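Local coordinates for protein Ara h 8 allergen isoform (Arachis hypogaea, PDB 6V8M) that binds the dye 8-anilino-1-naphthalene sulfonate, is a PR-10 allergen of peanut, and may bind abscisic acid and act in plant defence, at residues Q133-K136 against Q137-G141; A17-F20 against K21-V25. All blocks are in the same frame, centred on the assembly; numbering follows the deposited sequence.

Contact 1 (Q133-K136 against Q137-G141); sequences QDVK and QKSQG. With 2AN (8-anilino-1-naphthalene sulfonate), chain C; 2AN (8-anilino-1-naphthalene sulfonate), chain D; 2AN (8-anilino-1-naphthalene sulfonate), chain E.
Asp-134 and Lys-138, one helical turn apart, form a salt bridge in which NZ of Lys-138 lies 2.8 Å from OD1 of Asp-134 and about as close to OD2, so the ammonium straddles the carboxylate, although both hydrogen bonds are weak. The lysine chain bends at chi4 (70°) to bring NZ back, and Glu-60 gives this charge a second anionic partner. CE of Lys-138 lies 3.5 Å from C6 of the chain D dye. On another side of the helix NE2 of Gln-140 donates to sulfonate oxygen O1 of the chain C dye (2.9 Å, 167° at the hydrogen). The extended chain of Lys-136 passes close by, CE 3.2 Å from the same O1, while its NZ pairs with Glu-8. Ser-139 returns its small hydroxyl to the backbone, OG 2.8 Å from O of Val-135; that carbonyl also takes the Ser-139 amide, from the opposite face of its plane. Val-135 suits the buried side, where it and Ser-139 touch Phe-100 and the chain E dye. Gly-141 brings bare backbone to the chain D anilino ring. The i to i+4 spacing, common to alpha-helices, here sets dye-contacting side chains along the C-terminal helix that closes the Bet v 1 cavity.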
ATOM      1  N   GLN A 133      -2.929  10.096   9.646  1.00 35.48           N
ATOM      2  CA  GLN A 133      -3.599   9.009  10.404  1.00 36.45           C
ATOM      3  C   GLN A 133      -4.388   8.146   9.428  1.00 34.37           C
ATOM      4  O   GLN A 133      -4.351   6.921   9.572  1.00 33.58           O
ATOM      5  CB  GLN A 133      -4.492   9.535  11.528  1.00 40.97           C
ATOM      6  CG  GLN A 133      -5.433   8.471  12.120  1.00 45.00           C
ATOM      7  CD  GLN A 133      -6.190   8.929  13.352  1.00 51.84           C
ATOM      8  OE1 GLN A 133      -5.663   9.630  14.215  1.00 56.18           O
ATOM      9  NE2 GLN A 133      -7.444   8.510  13.464  1.00 55.16           N
ATOM     10  N   ASP A 134      -5.111   8.778   8.495  1.00 33.68           N
ATOM     11  CA  ASP A 134      -6.025   8.054   7.577  1.00 35.20           C
ATOM     12  C   ASP A 134      -5.191   7.179   6.623  1.00 32.89           C
ATOM     13  O   ASP A 134      -5.555   6.005   6.426  1.00 32.53           O
ATOM     14  CB  ASP A 134      -6.926   9.017   6.829  1.00 37.83           C
ATOM     15  CG  ASP A 134      -7.908   8.264   5.949  1.00 43.26           C
ATOM     16  OD1 ASP A 134      -8.789   7.598   6.531  1.00 47.20           O
ATOM     17  OD2 ASP A 134      -7.737   8.302   4.707  1.00 45.34           O
ATOM     18  N   VAL A 135      -4.096   7.712   6.069  1.00 31.04           N
ATOM     19  CA  VAL A 135      -3.256   6.961   5.100  1.00 31.76           C
ATOM     20  C   VAL A 135      -2.556   5.828   5.855  1.00 33.05           C
ATOM     21  O   VAL A 135      -2.459   4.726   5.319  1.00 32.03           O
ATOM     22  CB  VAL A 135      -2.281   7.901   4.385  1.00 31.09           C
ATOM     23  CG1 VAL A 135      -1.245   7.112   3.604  1.00 31.51           C
ATOM     24  CG2 VAL A 135      -3.042   8.901   3.511  1.00 32.81           C
ATOM     25  N   LYS A 136      -2.118   6.077   7.085  1.00 32.04           N
ATOM     26  CA  LYS A 136      -1.452   5.013   7.880  1.00 33.14           C
ATOM     27  C   LYS A 136      -2.470   3.923   8.215  1.00 33.27           C
ATOM     28  O   LYS A 136      -2.133   2.756   8.055  1.00 31.80           O
ATOM     29  CB  LYS A 136      -0.787   5.604   9.116  1.00 34.13           C
ATOM     30  CG  LYS A 136       0.019   4.626   9.937  1.00 37.40           C
ATOM     31  CD  LYS A 136       0.959   5.354  10.894  1.00 40.54           C
ATOM     32  CE  LYS A 136       2.123   4.529  11.402  1.00 44.25           C
ATOM     33  NZ  LYS A 136       2.796   5.315  12.463  1.00 49.88           N
ATOM     34  N   GLN A 137      -3.704   4.294   8.568  1.00 33.07           N
ATOM     35  CA  GLN A 137      -4.735   3.301   8.961  1.00 36.70           C
ATOM     36  C   GLN A 137      -5.104   2.422   7.774  1.00 33.05           C
ATOM     37  O   GLN A 137      -5.248   1.203   7.982  1.00 34.80           O
ATOM     38  CB  GLN A 137      -5.995   3.955   9.541  1.00 42.07           C
ATOM     39  CG  GLN A 137      -5.938   4.063  11.048  1.00 50.53           C
ATOM     40  CD  GLN A 137      -7.253   3.813  11.746  1.00 56.25           C
ATOM     41  OE1 GLN A 137      -8.210   4.576  11.601  1.00 63.02           O
ATOM     42  NE2 GLN A 137      -7.278   2.789  12.594  1.00 57.48           N
ATOM     43  N   LYS A 138      -5.255   2.996   6.590  1.00 32.78           N
ATOM     44  CA  LYS A 138      -5.557   2.218   5.356  1.00 32.15           C
ATOM     45  C   LYS A 138      -4.393   1.289   5.015  1.00 31.51           C
ATOM     46  O   LYS A 138      -4.635   0.128   4.667  1.00 31.29           O
ATOM     47  CB  LYS A 138      -5.920   3.151   4.202  1.00 32.33           C
ATOM     48  CG  LYS A 138      -7.278   3.817   4.389  1.00 35.12           C
ATOM     49  CD  LYS A 138      -7.557   4.807   3.288  1.00 38.22           C
ATOM     50  CE  LYS A 138      -9.021   5.166   3.171  1.00 40.44           C
ATOM     51  NZ  LYS A 138      -9.493   5.971   4.308  1.00 42.25           N
ATOM     52  N   SER A 139      -3.163   1.784   5.089  1.00 29.28           N
ATOM     53  CA  SER A 139      -1.957   0.999   4.744  1.00 30.26           C
ATOM     54  C   SER A 139      -1.851  -0.186   5.685  1.00 30.87           C
ATOM     55  O   SER A 139      -1.660  -1.337   5.215  1.00 31.13           O
ATOM     56  CB  SER A 139      -0.726   1.877   4.846  1.00 31.37           C
ATOM     57  OG  SER A 139      -0.795   2.927   3.914  1.00 34.08           O
ATOM     58  N   GLN A 140      -1.961   0.087   6.990  1.00 31.66           N
ATOM     59  CA  GLN A 140      -1.903  -0.970   8.017  1.00 33.03           C
ATOM     60  C   GLN A 140      -3.066  -1.949   7.856  1.00 34.09           C
ATOM     61  O   GLN A 140      -2.818  -3.151   8.016  1.00 34.02           O
ATOM     62  CB  GLN A 140      -1.948  -0.401   9.432  1.00 34.94           C
ATOM     63  CG  GLN A 140      -0.694   0.356   9.818  1.00 35.47           C
ATOM     64  CD  GLN A 140      -0.713   0.775  11.277  1.00 40.19           C
ATOM     65  OE1 GLN A 140      -1.712   0.611  11.972  1.00 42.58           O
ATOM     66  NE2 GLN A 140       0.385   1.353  11.756  1.00 40.66           N
ATOM     67  N   GLY A 141      -4.283  -1.451   7.650  1.00 34.51           N
ATOM     68  CA  GLY A 141      -5.491  -2.290   7.568  1.00 35.71           C
ATOM     69  C   GLY A 141      -5.388  -3.314   6.462  1.00 34.90           C
ATOM     70  O   GLY A 141      -5.657  -4.505   6.698  1.00 33.99           O
TER
HETATM   71  C1  2AN C 201       3.115   1.431   6.468  1.00 36.48           C
HETATM   72  C2  2AN C 201       2.996   1.684   5.131  1.00 36.26           C
HETATM   73  C3  2AN C 201       2.703   0.666   4.212  1.00 35.78           C
HETATM   74  C4  2AN C 201       2.552  -0.603   4.656  1.00 35.07           C
HETATM   75  C5  2AN C 201       2.663  -0.921   6.031  1.00 38.33           C
HETATM   76  C6  2AN C 201       2.495  -2.259   6.447  1.00 38.17           C
HETATM   77  C7  2AN C 201       2.598  -2.618   7.732  1.00 43.22           C
HETATM   78  C8  2AN C 201       2.874  -1.652   8.707  1.00 40.83           C
HETATM   79  N   2AN C 201       3.443   2.497   7.357  1.00 36.53           N
HETATM   80  S   2AN C 201       3.359   0.704   9.752  1.00 40.90           S
HETATM   81  C9  2AN C 201       3.050  -0.339   8.366  1.00 37.22           C
HETATM   82  C10 2AN C 201       2.953   0.099   6.992  1.00 36.17           C
HETATM   83  C11 2AN C 201       3.095   3.856   7.282  1.00 37.17           C
HETATM   84  C12 2AN C 201       1.986   4.272   6.558  1.00 36.31           C
HETATM   85  C13 2AN C 201       1.669   5.616   6.481  1.00 35.19           C
HETATM   86  C14 2AN C 201       2.429   6.558   7.136  1.00 35.93           C
HETATM   87  C15 2AN C 201       3.521   6.153   7.872  1.00 36.33           C
HETATM   88  C16 2AN C 201       3.860   4.812   7.943  1.00 34.98           C
HETATM   89  O1  2AN C 201       2.403   1.757   9.751  1.00 40.68           O
HETATM   90  O2  2AN C 201       4.722   1.325   9.549  1.00 37.58           O
HETATM   91  O3  2AN C 201       3.372  -0.153  10.897  1.00 43.76           O
HETATM   92  C1  2AN D 202      -9.907   0.493   4.305  1.00 48.08           C
HETATM   93  C2  2AN D 202      -8.654   0.039   4.038  1.00 46.27           C
HETATM   94  C3  2AN D 202      -7.978   0.424   2.877  1.00 43.07           C
HETATM   95  C4  2AN D 202      -8.584   1.227   1.973  1.00 42.61           C
HETATM   96  C5  2AN D 202      -9.885   1.724   2.199  1.00 41.75           C
HETATM   97  C6  2AN D 202     -10.472   2.594   1.258  1.00 38.20           C
HETATM   98  C7  2AN D 202     -11.700   3.103   1.469  1.00 42.88           C
HETATM   99  C8  2AN D 202     -12.413   2.801   2.644  1.00 46.34           C
HETATM  100  N   2AN D 202     -10.557   0.052   5.456  1.00 54.36           N
HETATM  101  S   2AN D 202     -12.894   1.690   5.039  1.00 48.33           S
HETATM  102  C9  2AN D 202     -11.911   1.933   3.574  1.00 42.66           C
HETATM  103  C10 2AN D 202     -10.590   1.375   3.394  1.00 41.97           C
HETATM  104  C11 2AN D 202     -10.015  -0.173   6.727  1.00 58.14           C
HETATM  105  C12 2AN D 202      -8.888   0.503   7.180  1.00 52.79           C
HETATM  106  C13 2AN D 202      -8.401   0.259   8.455  1.00 51.10           C
HETATM  107  C14 2AN D 202      -9.034  -0.644   9.278  1.00 53.23           C
HETATM  108  C15 2AN D 202     -10.155  -1.313   8.834  1.00 59.20           C
HETATM  109  C16 2AN D 202     -10.647  -1.091   7.559  1.00 60.22           C
HETATM  110  O1  2AN D 202     -12.062   2.086   6.138  1.00 48.01           O
HETATM  111  O2  2AN D 202     -14.130   2.377   4.884  1.00 52.85           O
HETATM  112  O3  2AN D 202     -13.203   0.172   5.141  1.00 46.09           O
HETATM  113  C1  2AN E 203      -6.433   4.906  -0.615  1.00 43.22           C
HETATM  114  C2  2AN E 203      -6.604   6.232  -0.328  1.00 41.00           C
HETATM  115  C3  2AN E 203      -5.711   6.921   0.496  1.00 40.43           C
HETATM  116  C4  2AN E 203      -4.719   6.239   1.113  1.00 44.68           C
HETATM  117  C5  2AN E 203      -4.496   4.867   0.858  1.00 41.33           C
HETATM  118  C6  2AN E 203      -3.422   4.201   1.488  1.00 39.41           C
HETATM  119  C7  2AN E 203      -3.187   2.905   1.278  1.00 39.76           C
HETATM  120  C8  2AN E 203      -3.968   2.178   0.373  1.00 43.15           C
HETATM  121  N   2AN E 203      -7.394   4.212  -1.365  1.00 44.42           N
HETATM  122  S   2AN E 203      -5.790   1.749  -1.485  1.00 44.78           S
HETATM  123  C9  2AN E 203      -5.051   2.752  -0.230  1.00 38.82           C
HETATM  124  C10 2AN E 203      -5.356   4.147  -0.025  1.00 39.91           C
HETATM  125  C11 2AN E 203      -8.694   4.633  -1.719  1.00 39.37           C
HETATM  126  C12 2AN E 203      -9.218   4.083  -2.883  1.00 37.88           C
HETATM  127  C13 2AN E 203     -10.462   4.485  -3.341  1.00 37.26           C
HETATM  128  C14 2AN E 203     -11.197   5.413  -2.641  1.00 37.14           C
HETATM  129  C15 2AN E 203     -10.690   5.958  -1.482  1.00 39.64           C
HETATM  130  C16 2AN E 203      -9.443   5.574  -1.018  1.00 41.78           C
HETATM  131  O1  2AN E 203      -5.874   2.579  -2.650  1.00 43.92           O
HETATM  132  O2  2AN E 203      -5.003   0.560  -1.633  1.00 46.93           O
HETATM  133  O3  2AN E 203      -7.224   1.375  -1.068  1.00 41.37           O

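Contact 2 (A17-F20 against K21-V25); sequences AKLF and KATVV
Phe-20 lays one face of its ring against Val-24, whose CB stands 3.9 Å from the ring centroid and 15° off the normal, a CH-pi contact. The branched valine spreads over the ring: CG1 lies 3.6 Å from CZ. Val-25 comes in obliquely from the same side of the ring plane, its CG2 3.8 Å from CE2 of Phe-20. With CG anti to the backbone nitrogen (chi1 -171°), the ring extends over the next turn, above Val-24 and Val-25, and Leu-104, Tyr-79 and Glu-76 also touch it. A large aromatic suits a place where helix, strand and loop come together.

Beneath the ring, O of Phe-20 accepts two amides: N of Val-24 at 2.8 Å, tilted from the carbonyl plane, and N of Val-25 at 3.2 Å, in that plane. The second bond marks a wider pi-type turn at the helix end. OG1 of Thr-23 lies 2.8 Å from O of Leu-19, above the carbonyl plane, and the Thr-23 amide shares this acceptor. A chi1 of 57° turns the hydroxyl back to the helix, while the methyl CG2 lies 3.9 Å from CD1 of Leu-19. Ala-22, small enough for close helix packing, meets Ile-146 and Val-150. This is the first of the two short helices that join the first two strands of the Bet v 1 fold and cradle the C-terminal helix.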
ATOM      1  N   ALA A  17       8.833 -14.775   2.320  1.00 35.99           N
ATOM      2  CA  ALA A  17       8.452 -15.245   0.966  1.00 35.76           C
ATOM      3  C   ALA A  17       6.921 -15.380   0.942  1.00 36.46           C
ATOM      4  O   ALA A  17       6.254 -14.896  -0.002  1.00 37.21           O
ATOM      5  CB  ALA A  17       9.130 -16.538   0.611  1.00 37.88           C
ATOM      6  N   LYS A  18       6.364 -15.980   1.991  1.00 37.30           N
ATOM      7  CA  LYS A  18       4.903 -16.190   2.118  1.00 37.88           C
ATOM      8  C   LYS A  18       4.188 -14.839   2.237  1.00 34.53           C
ATOM      9  O   LYS A  18       3.143 -14.636   1.560  1.00 33.25           O
ATOM     10  CB  LYS A  18       4.664 -17.087   3.331  1.00 44.51           C
ATOM     11  CG  LYS A  18       3.257 -17.617   3.511  1.00 52.07           C
ATOM     12  CD  LYS A  18       3.235 -18.869   4.386  1.00 58.98           C
ATOM     13  CE  LYS A  18       1.960 -19.676   4.250  1.00 66.57           C
ATOM     14  NZ  LYS A  18       2.232 -21.135   4.214  1.00 71.94           N
ATOM     15  N   LEU A  19       4.699 -13.948   3.085  1.00 33.50           N
ATOM     16  CA  LEU A  19       4.066 -12.626   3.324  1.00 33.68           C
ATOM     17  C   LEU A  19       4.148 -11.759   2.058  1.00 32.53           C
ATOM     18  O   LEU A  19       3.148 -11.138   1.712  1.00 32.80           O
ATOM     19  CB  LEU A  19       4.748 -11.952   4.515  1.00 35.36           C
ATOM     20  CG  LEU A  19       4.081 -10.666   5.015  1.00 34.55           C
ATOM     21  CD1 LEU A  19       2.603 -10.914   5.330  1.00 33.93           C
ATOM     22  CD2 LEU A  19       4.845 -10.160   6.246  1.00 34.86           C
ATOM     23  N   PHE A  20       5.258 -11.796   1.323  1.00 32.78           N
ATOM     24  CA  PHE A  20       5.429 -11.033   0.058  1.00 32.79           C
ATOM     25  C   PHE A  20       4.470 -11.553  -1.008  1.00 31.44           C
ATOM     26  O   PHE A  20       3.858 -10.758  -1.765  1.00 32.77           O
ATOM     27  CB  PHE A  20       6.871 -11.091  -0.410  1.00 32.45           C
ATOM     28  CG  PHE A  20       7.172 -10.175  -1.562  1.00 32.66           C
ATOM     29  CD1 PHE A  20       7.372  -8.821  -1.346  1.00 33.41           C
ATOM     30  CD2 PHE A  20       7.140 -10.648  -2.856  1.00 33.71           C
ATOM     31  CE1 PHE A  20       7.619  -7.970  -2.411  1.00 36.19           C
ATOM     32  CE2 PHE A  20       7.394  -9.792  -3.920  1.00 35.33           C
ATOM     33  CZ  PHE A  20       7.644  -8.466  -3.693  1.00 35.02           C
ATOM     34  N   LYS A  21       4.350 -12.873  -1.099  1.00 33.52           N
ATOM     35  CA  LYS A  21       3.458 -13.495  -2.106  1.00 34.47           C
ATOM     36  C   LYS A  21       2.025 -12.993  -1.880  1.00 33.76           C
ATOM     37  O   LYS A  21       1.347 -12.646  -2.853  1.00 33.30           O
ATOM     38  CB  LYS A  21       3.523 -15.022  -2.020  1.00 38.01           C
ATOM     39  CG  LYS A  21       2.680 -15.725  -3.078  1.00 42.88           C
ATOM     40  CD  LYS A  21       3.002 -17.187  -3.239  1.00 48.41           C
ATOM     41  CE  LYS A  21       2.142 -17.843  -4.296  1.00 53.90           C
ATOM     42  NZ  LYS A  21       0.952 -18.494  -3.696  1.00 57.49           N
ATOM     43  N   ALA A  22       1.559 -12.983  -0.630  1.00 30.99           N
ATOM     44  CA  ALA A  22       0.164 -12.591  -0.309  1.00 31.68           C
ATOM     45  C   ALA A  22      -0.022 -11.079  -0.482  1.00 30.89           C
ATOM     46  O   ALA A  22      -1.033 -10.672  -1.059  1.00 34.48           O
ATOM     47  CB  ALA A  22      -0.162 -13.050   1.075  1.00 31.51           C
ATOM     48  N   THR A  23       0.877 -10.259   0.060  1.00 31.62           N
ATOM     49  CA  THR A  23       0.680  -8.791   0.102  1.00 31.00           C
ATOM     50  C   THR A  23       0.985  -8.151  -1.257  1.00 32.60           C
ATOM     51  O   THR A  23       0.357  -7.126  -1.583  1.00 34.10           O
ATOM     52  CB  THR A  23       1.498  -8.124   1.204  1.00 30.97           C
ATOM     53  OG1 THR A  23       2.889  -8.413   1.046  1.00 30.30           O
ATOM     54  CG2 THR A  23       1.065  -8.577   2.578  1.00 32.61           C
ATOM     55  N   VAL A  24       1.919  -8.688  -2.027  1.00 32.69           N
ATOM     56  CA  VAL A  24       2.375  -7.973  -3.244  1.00 33.03           C
ATOM     57  C   VAL A  24       2.001  -8.797  -4.473  1.00 35.42           C
ATOM     58  O   VAL A  24       1.288  -8.271  -5.330  1.00 38.03           O
ATOM     59  CB  VAL A  24       3.879  -7.681  -3.165  1.00 34.77           C
ATOM     60  CG1 VAL A  24       4.380  -7.086  -4.461  1.00 36.12           C
ATOM     61  CG2 VAL A  24       4.183  -6.777  -1.982  1.00 34.81           C
ATOM     62  N   VAL A  25       2.460 -10.038  -4.565  1.00 35.21           N
ATOM     63  CA  VAL A  25       2.276 -10.822  -5.821  1.00 36.87           C
ATOM     64  C   VAL A  25       0.778 -11.088  -6.022  1.00 37.85           C
ATOM     65  O   VAL A  25       0.306 -10.856  -7.138  1.00 36.62           O
ATOM     66  CB  VAL A  25       3.134 -12.094  -5.814  1.00 39.02           C
ATOM     67  CG1 VAL A  25       2.967 -12.921  -7.078  1.00 41.84           C
ATOM     68  CG2 VAL A  25       4.602 -11.749  -5.597  1.00 39.99           C
TER

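How the contacts relate
Contact 2 comes first along the chain, on helix 16-25, and contact 1 follows on helix 129-152. Their centres are about 19 Å apart and their nearest atoms about 8 Å, so they do not touch. The long helix itself connects them: beyond contact 1 it continues to Phe-143, Ile-146 and Val-150, which meet Thr-23 or Ala-22 of contact 2. Strand 95-107 is a second common neighbour, offering Phe-100 to contact 1 and Leu-104 to contact 2. Their relation to the ligand differs. Contact 1 supplies residues to three dye sites, whereas the Thr-23 side chain in contact 2 lies about 8 Å from a bound dye.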